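Local atomic coordinates of mitogen (Streptococcus dysgalactiae, PDB entry 2J4X), a protein that probably acts as a secreted bacterial superantigen of the staphylococcal/streptococcal toxin family, a T-cell mitogen that binds zinc. Residues A[127-131]-A[142-146]; A[167-173]-A[199-205]. All blocks are in the same frame, centred on the assembly; numbering follows the deposited sequence.

Interaction 1: A[127-131]-A[142-146]; sequences KITFQ and VRLRK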
loop_
_atom_site.group_PDB
_atom_site.type_symbol
_atom_site.label_atom_id
_atom_site.label_comp_id
_atom_site.label_asym_id
_atom_site.label_seq_id
_atom_site.Cartn_x
_atom_site.Cartn_y
_atom_site.Cartn_z
ATOM N N LYS A 127 3.933 -15.115 -1.691
ATOM C CA LYS A 127 4.471 -14.629 -0.416
ATOM C C LYS A 127 4.941 -13.179 -0.644
ATOM O O LYS A 127 5.350 -12.819 -1.755
ATOM C CB LYS A 127 5.657 -15.505 0.030
ATOM N N ILE A 128 4.832 -12.333 0.382
ATOM C CA ILE A 128 5.309 -10.946 0.286
ATOM C C ILE A 128 6.309 -10.850 1.418
ATOM O O ILE A 128 6.009 -11.203 2.563
ATOM C CB ILE A 128 4.201 -9.869 0.530
ATOM C CG1 ILE A 128 3.062 -10.006 -0.493
ATOM C CG2 ILE A 128 4.806 -8.470 0.394
ATOM C CD1 ILE A 128 1.883 -9.030 -0.239
ATOM N N THR A 129 7.501 -10.384 1.095
ATOM C CA THR A 129 8.556 -10.250 2.088
ATOM C C THR A 129 8.722 -8.821 2.627
ATOM O O THR A 129 8.715 -7.852 1.858
ATOM C CB THR A 129 9.913 -10.751 1.502
ATOM O OG1 THR A 129 9.850 -12.171 1.268
ATOM C CG2 THR A 129 11.053 -10.454 2.461
ATOM N N PHE A 130 8.844 -8.719 3.959
ATOM C CA PHE A 130 9.058 -7.449 4.687
ATOM C C PHE A 130 10.300 -7.569 5.590
ATOM O O PHE A 130 10.617 -8.647 6.095
ATOM C CB PHE A 130 7.857 -7.094 5.568
ATOM C CG PHE A 130 6.561 -7.051 4.830
ATOM C CD1 PHE A 130 5.782 -8.193 4.701
ATOM C CD2 PHE A 130 6.115 -5.872 4.253
ATOM C CE1 PHE A 130 4.566 -8.162 4.004
ATOM C CE2 PHE A 130 4.905 -5.837 3.558
ATOM C CZ PHE A 130 4.136 -6.985 3.438
ATOM N N GLN A 131 10.996 -6.460 5.790
ATOM C CA GLN A 131 12.175 -6.495 6.631
ATOM C C GLN A 131 12.139 -5.552 7.841
ATOM O O GLN A 131 13.164 -5.383 8.524
ATOM C CB GLN A 131 13.423 -6.237 5.793
ATOM C CG GLN A 131 13.420 -4.934 5.079
ATOM C CD GLN A 131 14.537 -4.849 4.077
ATOM O OE1 GLN A 131 15.698 -4.616 4.432
ATOM N NE2 GLN A 131 14.198 -5.052 2.805
ATOM N N VAL A 142 -0.753 -1.958 -1.587
ATOM C CA VAL A 142 -0.210 -1.711 -2.915
ATOM C C VAL A 142 0.605 -2.884 -3.471
ATOM O O VAL A 142 0.480 -3.229 -4.637
ATOM C CB VAL A 142 0.683 -0.432 -2.918
ATOM C CG1 VAL A 142 1.497 -0.354 -4.230
ATOM C CG2 VAL A 142 -0.209 0.816 -2.715
ATOM N N ARG A 143 1.466 -3.483 -2.664
ATOM C CA ARG A 143 2.239 -4.617 -3.144
ATOM C C ARG A 143 1.310 -5.837 -3.393
ATOM O O ARG A 143 1.502 -6.611 -4.357
ATOM C CB ARG A 143 3.337 -4.961 -2.127
ATOM C CG ARG A 143 4.378 -3.863 -1.940
ATOM C CD ARG A 143 5.423 -4.250 -0.893
ATOM N NE ARG A 143 6.184 -5.440 -1.275
ATOM C CZ ARG A 143 7.057 -6.053 -0.484
ATOM N NH1 ARG A 143 7.278 -5.593 0.729
ATOM N NH2 ARG A 143 7.717 -7.121 -0.899
ATOM N N LEU A 144 0.301 -6.006 -2.541
ATOM C CA LEU A 144 -0.617 -7.126 -2.696
ATOM C C LEU A 144 -1.408 -6.965 -3.973
ATOM O O LEU A 144 -1.604 -7.937 -4.709
ATOM C CB LEU A 144 -1.576 -7.239 -1.496
ATOM C CG LEU A 144 -2.559 -8.420 -1.532
ATOM C CD1 LEU A 144 -2.833 -8.923 -0.128
ATOM C CD2 LEU A 144 -3.837 -8.004 -2.229
ATOM N N ARG A 145 -1.863 -5.744 -4.244
ATOM C CA ARG A 145 -2.643 -5.496 -5.461
ATOM C C ARG A 145 -1.782 -5.673 -6.709
ATOM O O ARG A 145 -2.218 -6.304 -7.662
ATOM C CB ARG A 145 -3.262 -4.090 -5.445
ATOM C CG ARG A 145 -4.373 -3.936 -4.435
ATOM C CD ARG A 145 -4.867 -2.514 -4.346
ATOM N NE ARG A 145 -5.707 -2.316 -3.172
ATOM C CZ ARG A 145 -6.957 -1.867 -3.198
ATOM N NH1 ARG A 145 -7.547 -1.560 -4.342
ATOM N NH2 ARG A 145 -7.608 -1.702 -2.064
ATOM N N LYS A 146 -0.559 -5.133 -6.693
ATOM C CA LYS A 146 0.366 -5.240 -7.825
ATOM C C LYS A 146 0.714 -6.704 -8.129
ATOM O O LYS A 146 0.821 -7.100 -9.285
ATOM C CB LYS A 146 1.632 -4.423 -7.558
ATOM C CG LYS A 146 1.471 -2.938 -7.828
ATOM C CD LYS A 146 2.749 -2.165 -7.453
ATOM C CE LYS A 146 2.679 -0.670 -7.761
ATOM N NZ LYS A 146 2.841 -0.389 -9.199
#
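Strand 127-131 and the helical turn 142-146 run at 150° to each other, close to antiparallel, with their axes 9.9 Å apart at closest approach. The nearest CA atoms, those of Ile-128 and Leu-144, are 7.7 Å apart, so side chains mainly bridge the gap, reaching one another, the Thr-129 carbonyl and Leu-144 CA. A helix laid against an edge strand need not rest on apolar side chains alone. Ile-128 points toward the helix and meets it twice: its CD1 lies 4.0 Å from CA and 4.1 Å from CB of Leu-144, and its CG2 sits 3.4 Å from CZ of Arg-143, over one face of the guanidinium. Arg-143 reaches out from the helix and, turning at chi3 (p), sets the edge of that group against the strand backbone, where NH1 and NH2 both donate to the carbonyl O of Thr-129, at 2.9 and 3.0 Å. One acceptor thus takes a bifurcated pair, on the side of the strand not used by its partner 104-114. A salt bridge to Glu-139, one turn earlier, also holds NH1. The Phe-130 ring lies near the cation, CE2 to Arg-143 NH1 being 3.7 Å, although any cation-pi attraction is weak at best. Helix 137-150 packed across a mixed sheet is the hallmark of the beta-grasp fold, here the C-terminal domain of the toxin family.

Interaction 2: A[167-173]-A[199-205]; sequences YWGIHYK and VSHFDVY. With ZN (zinc ion), chain B.
Paired strands can build a metal site, because their alternation brings side chains from both onto one face. Strands 167-172 and 199-205 are antiparallel neighbours, with axes 4.6 Å apart at closest approach and directions 150° apart. Hydrogen-bonded pairs are Tyr-167 with Tyr-205, Gly-169 with Asp-203 and His-171 with His-201; Trp-168 with Val-204 and Ile-170 with Phe-202 are non-hydrogen-bonded. Gly-169 N to Asp-203 O and His-171 N to His-201 O are both 2.7 Å. A classic bulge then puts Ser-200 and His-201 opposite His-171, whose O accepts from Ser-200 N (2.8 Å) and His-201 N (3.1 Å).

On one face zinc is bound by His-171 ND1 (2.2 Å), His-201 NE2 (2.1 Å) and Asp-203 OD2 (2.2 Å), with chi1 t, p and m. His-201 ND1 donates to Ser-200 OG (3.1 Å). Farther along, Tyr-205 CB makes a CH-pi contact over the Tyr-167 ring face, 4.0 Å from its centroid.

The other face is apolar: Trp-168 turns the edge of its six-membered ring to the Phe-202 face, centroids 5.7 Å apart, and Ile-170 CG1 lies 3.9 Å from Phe-202 CE2. Helix 137-150 covers that face, while strands 104-114 and 177-181 flank the pair.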
loop_
_atom_site.group_PDB
_atom_site.type_symbol
_atom_site.label_atom_id
_atom_site.label_comp_id
_atom_site.label_asym_id
_atom_site.label_seq_id
_atom_site.Cartn_x
_atom_site.Cartn_y
_atom_site.Cartn_z
ATOM N N TYR A 167 -12.214 -8.795 -2.075
ATOM C CA TYR A 167 -11.564 -8.120 -0.955
ATOM C C TYR A 167 -10.462 -9.023 -0.369
ATOM O O TYR A 167 -10.343 -10.192 -0.725
ATOM C CB TYR A 167 -12.615 -7.747 0.122
ATOM C CG TYR A 167 -13.270 -8.918 0.843
ATOM C CD1 TYR A 167 -12.850 -9.311 2.115
ATOM C CD2 TYR A 167 -14.298 -9.638 0.245
ATOM C CE1 TYR A 167 -13.434 -10.380 2.759
ATOM C CE2 TYR A 167 -14.883 -10.712 0.886
ATOM C CZ TYR A 167 -14.446 -11.075 2.136
ATOM O OH TYR A 167 -15.027 -12.147 2.752
ATOM N N TRP A 168 -9.633 -8.472 0.501
ATOM C CA TRP A 168 -8.604 -9.284 1.102
ATOM C C TRP A 168 -8.508 -8.888 2.549
ATOM O O TRP A 168 -9.166 -7.952 2.988
ATOM C CB TRP A 168 -7.253 -9.086 0.408
ATOM C CG TRP A 168 -6.653 -7.750 0.641
ATOM C CD1 TRP A 168 -6.993 -6.569 0.030
ATOM C CD2 TRP A 168 -5.599 -7.439 1.556
ATOM N NE1 TRP A 168 -6.206 -5.542 0.507
ATOM C CE2 TRP A 168 -5.343 -6.046 1.447
ATOM C CE3 TRP A 168 -4.843 -8.202 2.463
ATOM C CZ2 TRP A 168 -4.358 -5.400 2.211
ATOM C CZ3 TRP A 168 -3.869 -7.561 3.219
ATOM C CH2 TRP A 168 -3.634 -6.167 3.086
ATOM N N GLY A 169 -7.687 -9.615 3.293
ATOM C CA GLY A 169 -7.502 -9.309 4.696
ATOM C C GLY A 169 -6.158 -9.712 5.275
ATOM O O GLY A 169 -5.477 -10.600 4.777
ATOM N N ILE A 170 -5.779 -9.013 6.336
ATOM C CA ILE A 170 -4.557 -9.287 7.069
ATOM C C ILE A 170 -5.087 -10.179 8.181
ATOM O O ILE A 170 -5.914 -9.738 8.992
ATOM C CB ILE A 170 -3.984 -7.995 7.693
ATOM C CG1 ILE A 170 -3.541 -7.051 6.576
ATOM C CG2 ILE A 170 -2.833 -8.329 8.655
ATOM C CD1 ILE A 170 -3.224 -5.647 7.033
ATOM N N HIS A 171 -4.661 -11.438 8.200
ATOM C CA HIS A 171 -5.127 -12.348 9.233
ATOM C C HIS A 171 -4.093 -12.421 10.324
ATOM O O HIS A 171 -3.025 -13.022 10.159
ATOM C CB HIS A 171 -5.409 -13.739 8.679
ATOM C CG HIS A 171 -6.421 -14.509 9.481
ATOM N ND1 HIS A 171 -7.358 -15.342 8.902
ATOM C CD2 HIS A 171 -6.654 -14.555 10.816
ATOM C CE1 HIS A 171 -8.124 -15.864 9.843
ATOM N NE2 HIS A 171 -7.717 -15.405 11.014
ATOM N N TYR A 172 -4.442 -11.760 11.429
ATOM C CA TYR A 172 -3.623 -11.652 12.627
ATOM C C TYR A 172 -3.488 -12.980 13.361
ATOM O O TYR A 172 -4.320 -13.879 13.191
ATOM C CB TYR A 172 -4.203 -10.567 13.552
ATOM C CG TYR A 172 -4.021 -9.166 12.995
ATOM C CD1 TYR A 172 -5.086 -8.477 12.410
ATOM C CD2 TYR A 172 -2.757 -8.557 12.987
ATOM C CE1 TYR A 172 -4.900 -7.215 11.819
ATOM C CE2 TYR A 172 -2.560 -7.296 12.399
ATOM C CZ TYR A 172 -3.634 -6.635 11.814
ATOM O OH TYR A 172 -3.444 -5.418 11.201
ATOM N N LYS A 173 -2.422 -13.100 14.150
ATOM C CA LYS A 173 -2.164 -14.304 14.906
ATOM C C LYS A 173 -3.210 -14.483 16.006
ATOM O O LYS A 173 -3.489 -15.606 16.437
ATOM C CB LYS A 173 -0.767 -14.233 15.492
ATOM C CG LYS A 173 0.320 -14.377 14.456
ATOM C CD LYS A 173 1.683 -14.143 15.079
ATOM C CE LYS A 173 2.790 -14.331 14.074
ATOM N NZ LYS A 173 4.139 -14.101 14.667
ATOM N N VAL A 199 1.014 -10.407 12.550
ATOM C CA VAL A 199 0.382 -10.882 11.324
ATOM C C VAL A 199 0.713 -12.340 11.043
ATOM O O VAL A 199 1.879 -12.741 11.049
ATOM C CB VAL A 199 0.834 -10.029 10.081
ATOM C CG1 VAL A 199 0.384 -10.695 8.792
ATOM C CG2 VAL A 199 0.245 -8.616 10.162
ATOM N N SER A 200 -0.313 -13.141 10.793
ATOM C CA SER A 200 -0.061 -14.524 10.471
ATOM C C SER A 200 0.061 -14.645 8.951
ATOM O O SER A 200 1.103 -15.066 8.444
ATOM C CB SER A 200 -1.183 -15.411 10.979
ATOM O OG SER A 200 -0.922 -16.757 10.608
ATOM N N HIS A 201 -0.982 -14.257 8.221
ATOM C CA HIS A 201 -0.947 -14.345 6.762
ATOM C C HIS A 201 -1.925 -13.382 6.126
ATOM O O HIS A 201 -2.625 -12.659 6.832
ATOM C CB HIS A 201 -1.307 -15.753 6.303
ATOM C CG HIS A 201 -2.617 -16.243 6.837
ATOM N ND1 HIS A 201 -2.768 -16.712 8.126
ATOM C CD2 HIS A 201 -3.839 -16.328 6.263
ATOM C CE1 HIS A 201 -4.025 -17.068 8.322
ATOM N NE2 HIS A 201 -4.696 -16.847 7.207
ATOM N N PHE A 202 -1.962 -13.371 4.791
ATOM C CA PHE A 202 -2.887 -12.512 4.045
ATOM C C PHE A 202 -3.880 -13.409 3.314
ATOM O O PHE A 202 -3.482 -14.432 2.759
ATOM C CB PHE A 202 -2.146 -11.650 3.011
ATOM C CG PHE A 202 -1.154 -10.696 3.610
ATOM C CD1 PHE A 202 0.047 -10.430 2.953
ATOM C CD2 PHE A 202 -1.405 -10.082 4.839
ATOM C CE1 PHE A 202 0.994 -9.569 3.514
ATOM C CE2 PHE A 202 -0.471 -9.222 5.410
ATOM C CZ PHE A 202 0.735 -8.965 4.744
ATOM N N ASP A 203 -5.161 -13.029 3.325
ATOM C CA ASP A 203 -6.214 -13.789 2.643
ATOM C C ASP A 203 -6.867 -12.969 1.548
ATOM O O ASP A 203 -7.324 -11.854 1.787
ATOM C CB ASP A 203 -7.299 -14.229 3.621
ATOM C CG ASP A 203 -6.848 -15.348 4.538
ATOM O OD1 ASP A 203 -6.312 -16.375 4.041
ATOM O OD2 ASP A 203 -7.046 -15.192 5.762
ATOM N N VAL A 204 -6.919 -13.529 0.346
ATOM C CA VAL A 204 -7.516 -12.837 -0.788
ATOM C C VAL A 204 -8.818 -13.543 -1.162
ATOM O O VAL A 204 -8.810 -14.742 -1.394
ATOM C CB VAL A 204 -6.560 -12.850 -1.978
ATOM C CG1 VAL A 204 -7.144 -12.060 -3.118
ATOM C CG2 VAL A 204 -5.210 -12.297 -1.558
ATOM N N TYR A 205 -9.935 -12.812 -1.202
ATOM C CA TYR A 205 -11.244 -13.398 -1.533
ATOM C C TYR A 205 -11.803 -12.915 -2.844
ATOM O O TYR A 205 -12.553 -11.939 -2.879
ATOM C CB TYR A 205 -12.261 -13.105 -0.435
ATOM C CG TYR A 205 -11.846 -13.701 0.872
ATOM C CD1 TYR A 205 -11.109 -12.963 1.807
ATOM C CD2 TYR A 205 -12.120 -15.035 1.149
ATOM C CE1 TYR A 205 -10.658 -13.548 2.986
ATOM C CE2 TYR A 205 -11.672 -15.630 2.315
ATOM C CZ TYR A 205 -10.948 -14.887 3.226
ATOM O OH TYR A 205 -10.531 -15.510 4.373
HETATM ZN ZN ZN B . -6.799 -16.748 7.281
#

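The two contacts illustrate how one sheet can serve a hydrophobic core and a metal site at once. Their centres are 12 Å apart within the beta-grasp domain, and they follow in series along the chain: interaction 1 closes before interaction 2 opens, helix 137-150 leading on to strand 166-172. Strand 104-114 separates edge strand 126-132 from strand 199-206, yet side chains join the contacts beneath the helix. Leu-144 CD1 lies 3.4 Å from Trp-168 CE3, and Ile-128 CD1 and Phe-130 CE1 each lie 3.9 Å from Phe-202 CE1. Zinc is about 11 Å from the Leu-144 side chain, and the helix and the metal lie on opposite faces of the same strands.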